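Local coordinates for protein endoglucanase A (Clostridium acetobutylicum, PDB 3IK2) that acts as a glycoside hydrolase family 44 endoglucanase, probably cutting internal beta-1,4 linkages in the chains of cellulose and related beta-glucans, at residues Y77-S82 with V156-N161; L103-Y108 with V131-N136; I443-K448 with Y497-L502. All blocks are in the same frame, centred on the assembly; numbering follows the deposited sequence.

Contact 1 (Y77-S82 with V156-N161); sequences YNEPAS and VNYLVN. With ACT (acetate ion), chain I.
Pro80 overlaps one face of the Tyr158 phenol with the CB side of its ring. Its CB stands 4.2 Å above the plane of that ring and is displaced toward the rim, while the nearest pair, Pro80 CG and Tyr158 CE1, is 3.9 Å apart. Ala81 adds its methyl at the other long side of the phenol, with CB 3.9 Å from Tyr158 CD2, though obliquely, so that this approach is neither facial nor edge-on. The same methyl also meets the tip of Leu159, whose CD2 lies 4.3 Å from Ala81 CB. Tyr158 reaches the loop because its CG is anti to the backbone N (chi1 178°), which sends the ring outward from its helix, across the proline side chain at about a right angle. A water closes the polar end: Tyr158 OH donates to it over 2.9 Å, and it donates to Pro80 O at 2.6 Å. It also lies beside Glu79 OE1, but that modelled separation is too short to be trusted in detail. The loop's shape follows from a type II beta turn, Glu79 to Ser82, in which Ser82 N bonds to Glu79 O at 3.2 Å and Ala81 adopts a left-handed conformation (phi 58°). Ala81 is also the N-cap residue of helix 82-93. On the far flank of the helix, Asn157 ND2 gives a nearly straight hydrogen bond (172°) to the O of an acetate ion that probably comes from the crystallisation liquor. Thr85, in the first turn of helix 82-93, touches both Tyr158 and Leu159, and Leu159 packs inward on Tyr175 of strand 174-177. The arrangement is that of two successive outer helices of a TIM barrel, where helix 152-163 rests an aromatic residue against the turn that starts helix 82-93.

Contact 2 (L103-Y108 with V131-N136); sequences LQAGGY and VEFNKN
Val131 meets the loop after strand 99-103 with every side-chain atom. Its CB lies 3.6 Å from Gly107 O; from there CG1, anti to the backbone N (chi1 177°), reaches to 3.6 Å from Gln104 O, while CG2 rests 3.7 Å from Gly107 C. The valine is thus set against backbone carbonyls, and within the loop Gln104 CB adds an apolar touch at CG2. Its own backbone secures the position: Val131 N donates to Gly107 O at 3.0 Å with an N-H...O angle of 165°, coming in 44° out of the carbonyl plane. The same oxygen accepts a hydrogen bond from a water at 2.7 Å, and that water reaches Val131 O only weakly. At Gly107 a CB would press against the carbonyl O of Gly106, which accounts for the glycine. Two residues on from Val131, Phe133 turns its ring edge to the loop. Its CE1 is 3.3 Å from Gln104 O, which lies near the ring plane, and CZ is 3.9 Å from Ala105 CB. Beyond the pair, Asp178 OD2 accepts from the backbone N of both Ala105 and Gly106, and Gln104 NE2 bonds to Ser42 O. The geometry fits a beta-alpha loop of a TIM barrel enlarged by an inserted small sheet, strands 108-110, 128-132 and 149-151, with the side chain of Val131 about 10 Å from the bound calcium ion.

Contact 3 (I443-K448 with Y497-L502); sequences IIVMNK and YKIPAL
Val445 and Ile499 point at each other from facing strands, and their side chains cross obliquely. The touching branches are Val445 CG1, anti to the backbone N, and Ile499 CD1, and at 3.5 Å they are tighter than usual van der Waals contact. Ile499 uses its other branch on the next inward-facing residue, where CG2 lies 3.9 Å from Asn447 CB. Phe456 of strand 454-461 touches both Val445 and Ile499, so a third strand contributes to the same apolar cluster. This is the interior of a beta-sandwich-like domain. Strands 440-447 and 494-499 are not neighbours in the sheet, and the chain passes from one layer to the other through residues 500-502, as the backbone pairing of Thr503 with Asn447 indicates. Asn447 is oriented toward that crossover. Its ND2 donates to Ile499 O at 3.2 Å with a bent N-H...O angle of 145°, the donor standing 43° out of the carbonyl plane. The same amide nitrogen has a stronger partner in Asp452 O, and OD1 accepts from Asn449 N, so the carboxamide is held at both ends and its rotation fixed. Leu502 starts off away from the opposing strand, in a left-handed conformation, yet its CD2 bends back to 3.8 Å from Lys448 O. From 445 to 448 and from 499 to 502 the two backbones run 44° apart.

Contacts 1 and 2 belong to the TIM barrel, and contact 2 is nested along the chain inside the loop that contact 1 closes. Their centres are 15 Å apart and they touch directly, Val156 CG2 lying 3.7 Å from Leu103 CD1, so helix 152-163 bears on both the barrel strand 99-103 and the turn before helix 82-93. Contact 3 follows later in the sequence and lies on the opposite side of the chain's centre, in the beta-rich domain; its centre is 47 Å from that of contact 1 and 50 Å from that of contact 2. The barrel and the sandwich-like domain are thus packed by separate sets of contacts, the nearest atoms of contacts 1 and 3 being about 34 Å apart.

Contact 1 (Y77-S82 with V156-N161)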
ATOM      1  N   TYR A  77      10.591  19.497 -18.802  1.00 18.40           N
ATOM      2  CA  TYR A  77      10.673  20.060 -17.432  1.00 18.29           C
ATOM      3  C   TYR A  77       9.554  21.058 -17.139  1.00 18.13           C
ATOM      4  O   TYR A  77       9.081  21.155 -16.011  1.00 18.14           O
ATOM      5  CB  TYR A  77      12.014  20.759 -17.176  1.00 18.81           C
ATOM      6  CG  TYR A  77      13.220  19.874 -16.922  1.00 19.22           C
ATOM      7  CD1 TYR A  77      14.506  20.436 -16.856  1.00 20.86           C
ATOM      8  CD2 TYR A  77      13.094  18.492 -16.763  1.00 17.55           C
ATOM      9  CE1 TYR A  77      15.637  19.639 -16.615  1.00 21.26           C
ATOM     10  CE2 TYR A  77      14.202  17.679 -16.534  1.00 19.49           C
ATOM     11  CZ  TYR A  77      15.483  18.258 -16.456  1.00 22.04           C
ATOM     12  OH  TYR A  77      16.614  17.463 -16.227  1.00 22.52           O
ATOM     13  N   ASN A  78       9.133  21.787 -18.172  1.00 18.49           N
ATOM     14  CA  ASN A  78       8.116  22.832 -18.061  1.00 18.47           C
ATOM     15  C   ASN A  78       6.762  22.468 -18.655  1.00 17.83           C
ATOM     16  O   ASN A  78       5.835  23.277 -18.636  1.00 17.53           O
ATOM     17  CB  ASN A  78       8.640  24.118 -18.680  1.00 19.10           C
ATOM     18  CG  ASN A  78       9.937  24.567 -18.047  1.00 21.14           C
ATOM     19  OD1 ASN A  78      10.946  24.759 -18.733  1.00 25.99           O
ATOM     20  ND2 ASN A  78       9.930  24.711 -16.733  1.00 23.09           N
ATOM     21  N   GLU A  79       6.659  21.247 -19.177  1.00 17.44           N
ATOM     22  CA  GLU A  79       5.379  20.658 -19.573  1.00 17.35           C
ATOM     23  C   GLU A  79       4.517  20.340 -18.316  1.00 15.60           C
ATOM     24  O   GLU A  79       5.001  19.701 -17.362  1.00 15.55           O
ATOM     25  CB  GLU A  79       5.644  19.414 -20.425  1.00 16.98           C
ATOM     26  CG  GLU A  79       4.404  18.607 -20.876  1.00 19.40           C
ATOM     27  CD  GLU A  79       4.798  17.266 -21.543  1.00 20.31           C
ATOM     28  OE1 GLU A  79       4.632  16.159 -20.918  1.00 23.59           O
ATOM     29  OE2 GLU A  79       5.311  17.334 -22.692  1.00 23.97           O
ATOM     30  N   PRO A  80       3.253  20.820 -18.293  1.00 14.53           N
ATOM     31  CA  PRO A  80       2.390  20.497 -17.130  1.00 13.15           C
ATOM     32  C   PRO A  80       2.293  18.986 -16.847  1.00 12.51           C
ATOM     33  O   PRO A  80       2.167  18.178 -17.782  1.00 11.91           O
ATOM     34  CB  PRO A  80       1.025  21.049 -17.497  1.00 11.89           C
ATOM     35  CG  PRO A  80       1.135  21.507 -18.941  1.00 14.88           C
ATOM     36  CD  PRO A  80       2.577  21.685 -19.279  1.00 13.63           C
ATOM     37  N   ALA A  81       2.399  18.637 -15.560  1.00 10.64           N
ATOM     38  CA  ALA A  81       2.230  17.273 -15.082  1.00  9.68           C
ATOM     39  C   ALA A  81       3.189  16.270 -15.714  1.00  8.70           C
ATOM     40  O   ALA A  81       2.973  15.060 -15.644  1.00  8.81           O
ATOM     41  CB  ALA A  81       0.767  16.823 -15.215  1.00  8.73           C
ATOM     42  N   SER A  82       4.271  16.765 -16.299  1.00  8.30           N
ATOM     43  CA  SER A  82       5.256  15.878 -16.938  1.00  7.97           C
ATOM     44  C   SER A  82       5.778  14.772 -15.996  1.00  7.61           C
ATOM     45  O   SER A  82       6.104  13.675 -16.448  1.00  8.04           O
ATOM     46  CB  SER A  82       6.414  16.678 -17.567  1.00  7.55           C
ATOM     47  OG  SER A  82       7.300  17.183 -16.579  1.00  9.15           O
ATOM     48  N   VAL A 156      -6.584  17.384 -12.960  1.00  7.93           N
ATOM     49  CA  VAL A 156      -7.154  16.071 -13.217  1.00  6.95           C
ATOM     50  C   VAL A 156      -7.612  16.078 -14.675  1.00  7.17           C
ATOM     51  O   VAL A 156      -7.354  15.125 -15.424  1.00  6.15           O
ATOM     52  CB  VAL A 156      -8.360  15.774 -12.271  1.00  7.57           C
ATOM     53  CG1 VAL A 156      -8.933  14.391 -12.533  1.00  7.06           C
ATOM     54  CG2 VAL A 156      -7.945  15.864 -10.806  1.00  6.70           C
ATOM     55  N   ASN A 157      -8.248  17.178 -15.071  1.00  6.48           N
ATOM     56  CA  ASN A 157      -8.729  17.362 -16.436  1.00  7.60           C
ATOM     57  C   ASN A 157      -7.608  17.157 -17.481  1.00  7.05           C
ATOM     58  O   ASN A 157      -7.837  16.544 -18.495  1.00  7.85           O
ATOM     59  CB  ASN A 157      -9.380  18.749 -16.613  1.00  6.57           C
ATOM     60  CG  ASN A 157      -9.993  18.930 -18.000  1.00  8.27           C
ATOM     61  OD1 ASN A 157     -11.079  18.401 -18.288  1.00 11.37           O
ATOM     62  ND2 ASN A 157      -9.298  19.671 -18.872  1.00  7.28           N
ATOM     63  N   TYR A 158      -6.412  17.665 -17.200  1.00  7.29           N
ATOM     64  CA  TYR A 158      -5.244  17.481 -18.065  1.00  7.30           C
ATOM     65  C   TYR A 158      -4.913  15.994 -18.198  1.00  6.33           C
ATOM     66  O   TYR A 158      -4.595  15.514 -19.275  1.00  6.07           O
ATOM     67  CB  TYR A 158      -4.025  18.252 -17.512  1.00  7.01           C
ATOM     68  CG  TYR A 158      -2.762  18.057 -18.342  1.00  6.94           C
ATOM     69  CD1 TYR A 158      -2.443  18.934 -19.374  1.00  7.92           C
ATOM     70  CD2 TYR A 158      -1.909  16.983 -18.106  1.00  8.11           C
ATOM     71  CE1 TYR A 158      -1.322  18.749 -20.150  1.00  8.85           C
ATOM     72  CE2 TYR A 158      -0.799  16.770 -18.889  1.00  8.90           C
ATOM     73  CZ  TYR A 158      -0.505  17.661 -19.902  1.00  8.90           C
ATOM     74  OH  TYR A 158       0.617  17.466 -20.658  1.00  9.06           O
ATOM     75  N   LEU A 159      -4.997  15.273 -17.087  1.00  6.82           N
ATOM     76  CA  LEU A 159      -4.640  13.865 -17.051  1.00  7.01           C
ATOM     77  C   LEU A 159      -5.654  13.015 -17.809  1.00  7.14           C
ATOM     78  O   LEU A 159      -5.291  12.110 -18.560  1.00  7.63           O
ATOM     79  CB  LEU A 159      -4.459  13.382 -15.593  1.00  6.87           C
ATOM     80  CG  LEU A 159      -3.283  13.993 -14.806  1.00  6.57           C
ATOM     81  CD1 LEU A 159      -3.404  13.680 -13.306  1.00  8.09           C
ATOM     82  CD2 LEU A 159      -1.920  13.510 -15.335  1.00  4.19           C
ATOM     83  N   VAL A 160      -6.930  13.315 -17.612  1.00  8.31           N
ATOM     84  CA  VAL A 160      -8.020  12.596 -18.277  1.00  8.33           C
ATOM     85  C   VAL A 160      -8.020  12.918 -19.775  1.00  8.83           C
ATOM     86  O   VAL A 160      -8.312  12.057 -20.614  1.00  8.22           O
ATOM     87  CB  VAL A 160      -9.385  12.923 -17.618  1.00  8.27           C
ATOM     88  CG1 VAL A 160     -10.578  12.394 -18.476  1.00  8.12           C
ATOM     89  CG2 VAL A 160      -9.412  12.329 -16.220  1.00  7.91           C
ATOM     90  N   ASN A 161      -7.692  14.162 -20.103  1.00  9.22           N
ATOM     91  CA  ASN A 161      -7.552  14.535 -21.506  1.00 10.10           C
ATOM     92  C   ASN A 161      -6.506  13.664 -22.208  1.00  9.10           C
ATOM     93  O   ASN A 161      -6.706  13.242 -23.342  1.00  8.09           O
ATOM     94  CB  ASN A 161      -7.205  16.020 -21.668  1.00 10.48           C
ATOM     95  CG  ASN A 161      -6.833  16.381 -23.147  1.00 12.60           C
ATOM     96  OD1 ASN A 161      -5.675  16.212 -23.579  1.00 12.10           O
ATOM     97  ND2 ASN A 161      -7.816  16.857 -23.898  1.00  8.53           N
TER
HETATM   98  C   ACT I 520      -9.891  20.780 -22.228  1.00 28.61           C
HETATM   99  O   ACT I 520     -10.458  19.844 -21.627  1.00 28.21           O
HETATM  100  OXT ACT I 520      -9.708  21.847 -21.582  1.00 28.73           O
HETATM  101  CH3 ACT I 520      -9.449  20.620 -23.651  1.00 28.50           C
HETATM  102  O   HOH W   1       2.844  16.117 -19.275  1.00  4.67           O

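Contact 2 (L103-Y108 with V131-N136)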
ATOM      1  N   LEU A 103      -3.152  14.112  -5.481  1.00  5.56           N
ATOM      2  CA  LEU A 103      -3.586  15.530  -5.603  1.00  5.95           C
ATOM      3  C   LEU A 103      -3.290  16.294  -4.304  1.00  5.54           C
ATOM      4  O   LEU A 103      -3.052  15.684  -3.249  1.00  5.10           O
ATOM      5  CB  LEU A 103      -5.077  15.624  -5.990  1.00  5.47           C
ATOM      6  CG  LEU A 103      -5.491  14.837  -7.240  1.00  5.55           C
ATOM      7  CD1 LEU A 103      -6.999  14.894  -7.415  1.00  7.87           C
ATOM      8  CD2 LEU A 103      -4.784  15.354  -8.530  1.00  5.11           C
ATOM      9  N   GLN A 104      -3.225  17.621  -4.404  1.00  5.84           N
ATOM     10  CA  GLN A 104      -2.698  18.469  -3.320  1.00  5.37           C
ATOM     11  C   GLN A 104      -3.854  19.090  -2.532  1.00  6.00           C
ATOM     12  O   GLN A 104      -4.849  19.510  -3.110  1.00  4.95           O
ATOM     13  CB  GLN A 104      -1.776  19.569  -3.875  1.00  5.26           C
ATOM     14  CG  GLN A 104      -0.461  19.064  -4.488  1.00  3.87           C
ATOM     15  CD  GLN A 104      -0.678  18.131  -5.693  1.00  4.59           C
ATOM     16  OE1 GLN A 104      -1.425  18.453  -6.604  1.00  6.47           O
ATOM     17  NE2 GLN A 104      -0.040  16.969  -5.681  1.00  5.27           N
ATOM     18  N   ALA A 105      -3.722  19.100  -1.209  1.00  6.47           N
ATOM     19  CA  ALA A 105      -4.754  19.645  -0.325  1.00  7.55           C
ATOM     20  C   ALA A 105      -4.116  20.452   0.822  1.00  7.95           C
ATOM     21  O   ALA A 105      -4.812  21.225   1.496  1.00  8.42           O
ATOM     22  CB  ALA A 105      -5.669  18.522   0.218  1.00  7.90           C
ATOM     23  N   GLY A 106      -2.802  20.298   1.011  1.00  7.71           N
ATOM     24  CA  GLY A 106      -2.075  20.964   2.106  1.00  9.18           C
ATOM     25  C   GLY A 106      -2.356  22.459   2.189  1.00  9.87           C
ATOM     26  O   GLY A 106      -2.587  23.003   3.281  1.00 10.66           O
ATOM     27  N   GLY A 107      -2.339  23.104   1.020  1.00  9.85           N
ATOM     28  CA  GLY A 107      -2.816  24.470   0.838  1.00  9.01           C
ATOM     29  C   GLY A 107      -1.990  25.264  -0.165  1.00  8.54           C
ATOM     30  O   GLY A 107      -2.486  26.208  -0.754  1.00  8.52           O
ATOM     31  N   TYR A 108      -0.716  24.902  -0.331  1.00  8.50           N
ATOM     32  CA  TYR A 108       0.238  25.668  -1.169  1.00  8.08           C
ATOM     33  C   TYR A 108       1.209  24.677  -1.830  1.00  8.20           C
ATOM     34  O   TYR A 108       1.395  23.587  -1.323  1.00  7.72           O
ATOM     35  CB  TYR A 108       1.053  26.726  -0.349  1.00  8.33           C
ATOM     36  CG  TYR A 108       0.223  27.824   0.305  1.00  8.27           C
ATOM     37  CD1 TYR A 108       0.018  29.054  -0.327  1.00  8.32           C
ATOM     38  CD2 TYR A 108      -0.356  27.618   1.562  1.00  7.17           C
ATOM     39  CE1 TYR A 108      -0.774  30.052   0.276  1.00  9.63           C
ATOM     40  CE2 TYR A 108      -1.132  28.578   2.166  1.00  8.61           C
ATOM     41  CZ  TYR A 108      -1.343  29.788   1.536  1.00 10.85           C
ATOM     42  OH  TYR A 108      -2.108  30.718   2.189  1.00  9.91           O
ATOM     43  N   VAL A 131      -3.101  26.579  -3.642  1.00 10.29           N
ATOM     44  CA  VAL A 131      -3.991  25.548  -4.164  1.00  9.65           C
ATOM     45  C   VAL A 131      -5.443  25.996  -4.021  1.00 10.04           C
ATOM     46  O   VAL A 131      -5.858  26.447  -2.947  1.00  9.82           O
ATOM     47  CB  VAL A 131      -3.807  24.142  -3.405  1.00  9.59           C
ATOM     48  CG1 VAL A 131      -4.810  23.067  -3.903  1.00  7.95           C
ATOM     49  CG2 VAL A 131      -2.383  23.639  -3.501  1.00  8.39           C
ATOM     50  N   GLU A 132      -6.199  25.855  -5.105  1.00  9.94           N
ATOM     51  CA  GLU A 132      -7.657  25.886  -5.077  1.00 10.48           C
ATOM     52  C   GLU A 132      -8.170  24.613  -5.705  1.00 10.35           C
ATOM     53  O   GLU A 132      -7.562  24.099  -6.644  1.00 10.87           O
ATOM     54  CB  GLU A 132      -8.202  27.067  -5.878  1.00 10.67           C
ATOM     55  CG  GLU A 132      -7.641  28.415  -5.487  1.00 12.59           C
ATOM     56  CD  GLU A 132      -8.165  28.909  -4.155  1.00 14.11           C
ATOM     57  OE1 GLU A 132      -7.484  29.749  -3.559  1.00 16.47           O
ATOM     58  OE2 GLU A 132      -9.225  28.446  -3.679  1.00 16.37           O
ATOM     59  N   PHE A 133      -9.296  24.104  -5.218  1.00 10.55           N
ATOM     60  CA  PHE A 133      -9.880  22.876  -5.795  1.00 10.66           C
ATOM     61  C   PHE A 133     -10.613  23.064  -7.143  1.00 11.02           C
ATOM     62  O   PHE A 133     -10.503  22.230  -8.064  1.00 11.02           O
ATOM     63  CB  PHE A 133     -10.729  22.138  -4.743  1.00 10.07           C
ATOM     64  CG  PHE A 133      -9.926  21.677  -3.536  1.00 11.26           C
ATOM     65  CD1 PHE A 133      -8.588  21.265  -3.678  1.00 10.47           C
ATOM     66  CD2 PHE A 133     -10.502  21.646  -2.275  1.00 10.57           C
ATOM     67  CE1 PHE A 133      -7.830  20.826  -2.574  1.00  8.45           C
ATOM     68  CE2 PHE A 133      -9.776  21.215  -1.170  1.00 12.75           C
ATOM     69  CZ  PHE A 133      -8.430  20.795  -1.314  1.00 11.89           C
ATOM     70  N   ASN A 134     -11.318  24.179  -7.258  1.00 11.67           N
ATOM     71  CA  ASN A 134     -12.141  24.491  -8.425  1.00 12.64           C
ATOM     72  C   ASN A 134     -11.745  25.802  -9.069  1.00 12.54           C
ATOM     73  O   ASN A 134     -11.597  26.800  -8.385  1.00 12.74           O
ATOM     74  CB  ASN A 134     -13.606  24.533  -8.007  1.00 11.98           C
ATOM     75  CG  ASN A 134     -14.098  23.184  -7.570  1.00 14.28           C
ATOM     76  OD1 ASN A 134     -14.352  22.311  -8.409  1.00 15.96           O
ATOM     77  ND2 ASN A 134     -14.193  22.976  -6.254  1.00 14.95           N
ATOM     78  N   LYS A 135     -11.584  25.790 -10.386  1.00 13.50           N
ATOM     79  CA  LYS A 135     -11.135  26.977 -11.123  1.00 14.11           C
ATOM     80  C   LYS A 135     -12.254  27.971 -11.297  1.00 15.90           C
ATOM     81  O   LYS A 135     -12.016  29.178 -11.292  1.00 15.65           O
ATOM     82  CB  LYS A 135     -10.531  26.613 -12.479  1.00 13.18           C
ATOM     83  CG  LYS A 135      -9.626  27.708 -13.061  1.00 13.02           C
ATOM     84  CD  LYS A 135      -9.155  27.332 -14.468  1.00 13.10           C
ATOM     85  CE  LYS A 135      -8.352  28.454 -15.118  1.00 10.92           C
ATOM     86  NZ  LYS A 135      -7.773  28.071 -16.445  1.00  7.43           N
ATOM     87  N   ASN A 136     -13.480  27.467 -11.438  1.00 18.17           N
ATOM     88  CA  ASN A 136     -14.662  28.330 -11.645  1.00 21.38           C
ATOM     89  C   ASN A 136     -14.587  29.242 -12.888  1.00 21.82           C
ATOM     90  O   ASN A 136     -15.440  30.117 -13.067  1.00 23.26           O
ATOM     91  CB  ASN A 136     -15.029  29.150 -10.378  1.00 21.99           C
ATOM     92  CG  ASN A 136     -15.159  28.282  -9.133  1.00 25.03           C
ATOM     93  OD1 ASN A 136     -16.023  27.395  -9.066  1.00 27.67           O
ATOM     94  ND2 ASN A 136     -14.290  28.521  -8.141  1.00 27.55           N
TER
HETATM   95  O   HOH W   2      -4.876  27.107   0.222  1.00 28.35           O

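Contact 3 (I443-K448 with Y497-L502)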
ATOM      1  N   ILE A 443      -0.235 -22.463  -3.691  1.00 10.49           N
ATOM      2  CA  ILE A 443      -0.083 -22.434  -2.247  1.00 10.19           C
ATOM      3  C   ILE A 443       1.200 -21.683  -1.922  1.00  9.91           C
ATOM      4  O   ILE A 443       2.245 -21.955  -2.510  1.00  9.99           O
ATOM      5  CB  ILE A 443      -0.070 -23.852  -1.630  1.00 10.07           C
ATOM      6  CG1 ILE A 443      -1.272 -24.670  -2.112  1.00 10.32           C
ATOM      7  CG2 ILE A 443      -0.114 -23.779  -0.119  1.00 10.83           C
ATOM      8  CD1 ILE A 443      -1.123 -26.180  -1.893  1.00  9.18           C
ATOM      9  N   ILE A 444       1.104 -20.723  -1.010  1.00  9.86           N
ATOM     10  CA  ILE A 444       2.297 -20.109  -0.412  1.00  9.93           C
ATOM     11  C   ILE A 444       2.510 -20.709   0.959  1.00 11.30           C
ATOM     12  O   ILE A 444       1.592 -20.733   1.799  1.00 11.84           O
ATOM     13  CB  ILE A 444       2.179 -18.554  -0.281  1.00  9.58           C
ATOM     14  CG1 ILE A 444       1.871 -17.919  -1.628  1.00  7.41           C
ATOM     15  CG2 ILE A 444       3.479 -17.928   0.330  1.00  8.81           C
ATOM     16  CD1 ILE A 444       2.998 -18.041  -2.650  1.00  5.35           C
ATOM     17  N   VAL A 445       3.725 -21.204   1.180  1.00 12.43           N
ATOM     18  CA  VAL A 445       4.085 -21.815   2.448  1.00 13.51           C
ATOM     19  C   VAL A 445       5.449 -21.283   2.857  1.00 14.06           C
ATOM     20  O   VAL A 445       6.403 -21.331   2.072  1.00 14.42           O
ATOM     21  CB  VAL A 445       4.092 -23.385   2.352  1.00 13.38           C
ATOM     22  CG1 VAL A 445       4.404 -23.993   3.679  1.00 13.30           C
ATOM     23  CG2 VAL A 445       2.741 -23.886   1.930  1.00 14.52           C
ATOM     24  N   MET A 446       5.527 -20.755   4.080  1.00 14.62           N
ATOM     25  CA  MET A 446       6.771 -20.221   4.643  1.00 15.74           C
ATOM     26  C   MET A 446       7.043 -20.867   6.005  1.00 13.71           C
ATOM     27  O   MET A 446       6.135 -21.029   6.833  1.00 13.76           O
ATOM     28  CB  MET A 446       6.731 -18.699   4.886  1.00 14.77           C
ATOM     29  CG  MET A 446       6.498 -17.752   3.712  1.00 19.55           C
ATOM     30  SD  MET A 446       5.645 -16.262   4.356  1.00 22.35           S
ATOM     31  CE  MET A 446       4.050 -16.502   3.553  1.00 23.40           C
ATOM     32  N   ASN A 447       8.309 -21.150   6.244  1.00 11.93           N
ATOM     33  CA  ASN A 447       8.780 -21.587   7.529  1.00 12.56           C
ATOM     34  C   ASN A 447       9.501 -20.394   8.181  1.00 12.38           C
ATOM     35  O   ASN A 447      10.619 -20.054   7.799  1.00 12.55           O
ATOM     36  CB  ASN A 447       9.695 -22.826   7.349  1.00 11.66           C
ATOM     37  CG  ASN A 447      10.357 -23.291   8.652  1.00 12.77           C
ATOM     38  OD1 ASN A 447      10.104 -22.767   9.725  1.00  9.60           O
ATOM     39  ND2 ASN A 447      11.224 -24.300   8.540  1.00 16.18           N
ATOM     40  N   LYS A 448       8.839 -19.752   9.142  1.00 11.91           N
ATOM     41  CA  LYS A 448       9.410 -18.593   9.846  1.00 12.39           C
ATOM     42  C   LYS A 448      10.426 -19.010  10.941  1.00 11.45           C
ATOM     43  O   LYS A 448      11.076 -18.156  11.548  1.00 10.95           O
ATOM     44  CB  LYS A 448       8.310 -17.667  10.452  1.00 12.30           C
ATOM     45  CG  LYS A 448       7.183 -17.195   9.495  1.00 14.45           C
ATOM     46  CD  LYS A 448       6.084 -16.349  10.192  1.00 13.16           C
ATOM     47  CE  LYS A 448       4.986 -17.223  10.814  1.00 17.36           C
ATOM     48  NZ  LYS A 448       3.920 -16.445  11.555  1.00 15.38           N
ATOM     49  N   TYR A 497       5.375 -32.148   2.410  1.00 17.60           N
ATOM     50  CA  TYR A 497       6.499 -31.385   1.900  1.00 16.37           C
ATOM     51  C   TYR A 497       7.277 -30.811   3.086  1.00 15.99           C
ATOM     52  O   TYR A 497       6.722 -30.067   3.916  1.00 15.00           O
ATOM     53  CB  TYR A 497       6.092 -30.300   0.870  1.00 17.20           C
ATOM     54  CG  TYR A 497       7.233 -30.003  -0.105  1.00 17.22           C
ATOM     55  CD1 TYR A 497       7.476 -30.837  -1.184  1.00 17.07           C
ATOM     56  CD2 TYR A 497       8.083 -28.902   0.077  1.00 18.41           C
ATOM     57  CE1 TYR A 497       8.535 -30.591  -2.079  1.00 19.99           C
ATOM     58  CE2 TYR A 497       9.152 -28.641  -0.798  1.00 16.68           C
ATOM     59  CZ  TYR A 497       9.387 -29.499  -1.882  1.00 19.62           C
ATOM     60  OH  TYR A 497      10.468 -29.286  -2.771  1.00 17.73           O
ATOM     61  N   LYS A 498       8.544 -31.221   3.167  1.00 14.70           N
ATOM     62  CA  LYS A 498       9.490 -30.755   4.158  1.00 14.94           C
ATOM     63  C   LYS A 498      10.213 -29.482   3.686  1.00 14.99           C
ATOM     64  O   LYS A 498      10.831 -29.458   2.628  1.00 14.34           O
ATOM     65  CB  LYS A 498      10.509 -31.842   4.494  1.00 14.08           C
ATOM     66  CG  LYS A 498      11.499 -31.451   5.574  1.00 14.06           C
ATOM     67  CD  LYS A 498      12.415 -32.650   5.913  1.00 15.21           C
ATOM     68  CE  LYS A 498      13.166 -32.419   7.229  1.00 14.60           C
ATOM     69  NZ  LYS A 498      14.009 -33.602   7.639  1.00 16.10           N
ATOM     70  N   ILE A 499      10.123 -28.436   4.501  1.00 15.15           N
ATOM     71  CA  ILE A 499      10.684 -27.134   4.172  1.00 15.53           C
ATOM     72  C   ILE A 499      11.762 -26.764   5.201  1.00 15.40           C
ATOM     73  O   ILE A 499      11.477 -26.714   6.404  1.00 16.12           O
ATOM     74  CB  ILE A 499       9.538 -26.083   4.127  1.00 15.89           C
ATOM     75  CG1 ILE A 499       8.639 -26.392   2.924  1.00 17.87           C
ATOM     76  CG2 ILE A 499      10.057 -24.679   3.982  1.00 15.38           C
ATOM     77  CD1 ILE A 499       7.388 -25.562   2.834  1.00 18.17           C
ATOM     78  N   PRO A 500      13.001 -26.488   4.747  1.00 14.48           N
ATOM     79  CA  PRO A 500      13.993 -26.073   5.748  1.00 13.94           C
ATOM     80  C   PRO A 500      13.645 -24.706   6.372  1.00 13.85           C
ATOM     81  O   PRO A 500      12.733 -24.022   5.903  1.00 13.24           O
ATOM     82  CB  PRO A 500      15.313 -26.000   4.936  1.00 14.80           C
ATOM     83  CG  PRO A 500      15.050 -26.807   3.677  1.00 13.65           C
ATOM     84  CD  PRO A 500      13.575 -26.539   3.393  1.00 13.81           C
ATOM     85  N   ALA A 501      14.344 -24.353   7.453  1.00 13.01           N
ATOM     86  CA  ALA A 501      14.171 -23.090   8.174  1.00 12.17           C
ATOM     87  C   ALA A 501      14.296 -21.892   7.241  1.00 11.50           C
ATOM     88  O   ALA A 501      15.072 -21.930   6.298  1.00 11.78           O
ATOM     89  CB  ALA A 501      15.220 -22.981   9.286  1.00 11.70           C
ATOM     90  N   LEU A 502      13.555 -20.824   7.533  1.00 10.64           N
ATOM     91  CA  LEU A 502      13.717 -19.555   6.817  1.00 10.01           C
ATOM     92  C   LEU A 502      13.663 -19.782   5.315  1.00 10.20           C
ATOM     93  O   LEU A 502      14.594 -19.464   4.584  1.00  9.70           O
ATOM     94  CB  LEU A 502      14.999 -18.811   7.221  1.00  9.01           C
ATOM     95  CG  LEU A 502      15.206 -18.531   8.720  1.00  8.73           C
ATOM     96  CD1 LEU A 502      16.631 -18.010   8.993  1.00  6.10           C
ATOM     97  CD2 LEU A 502      14.120 -17.588   9.303  1.00  6.74           C
TER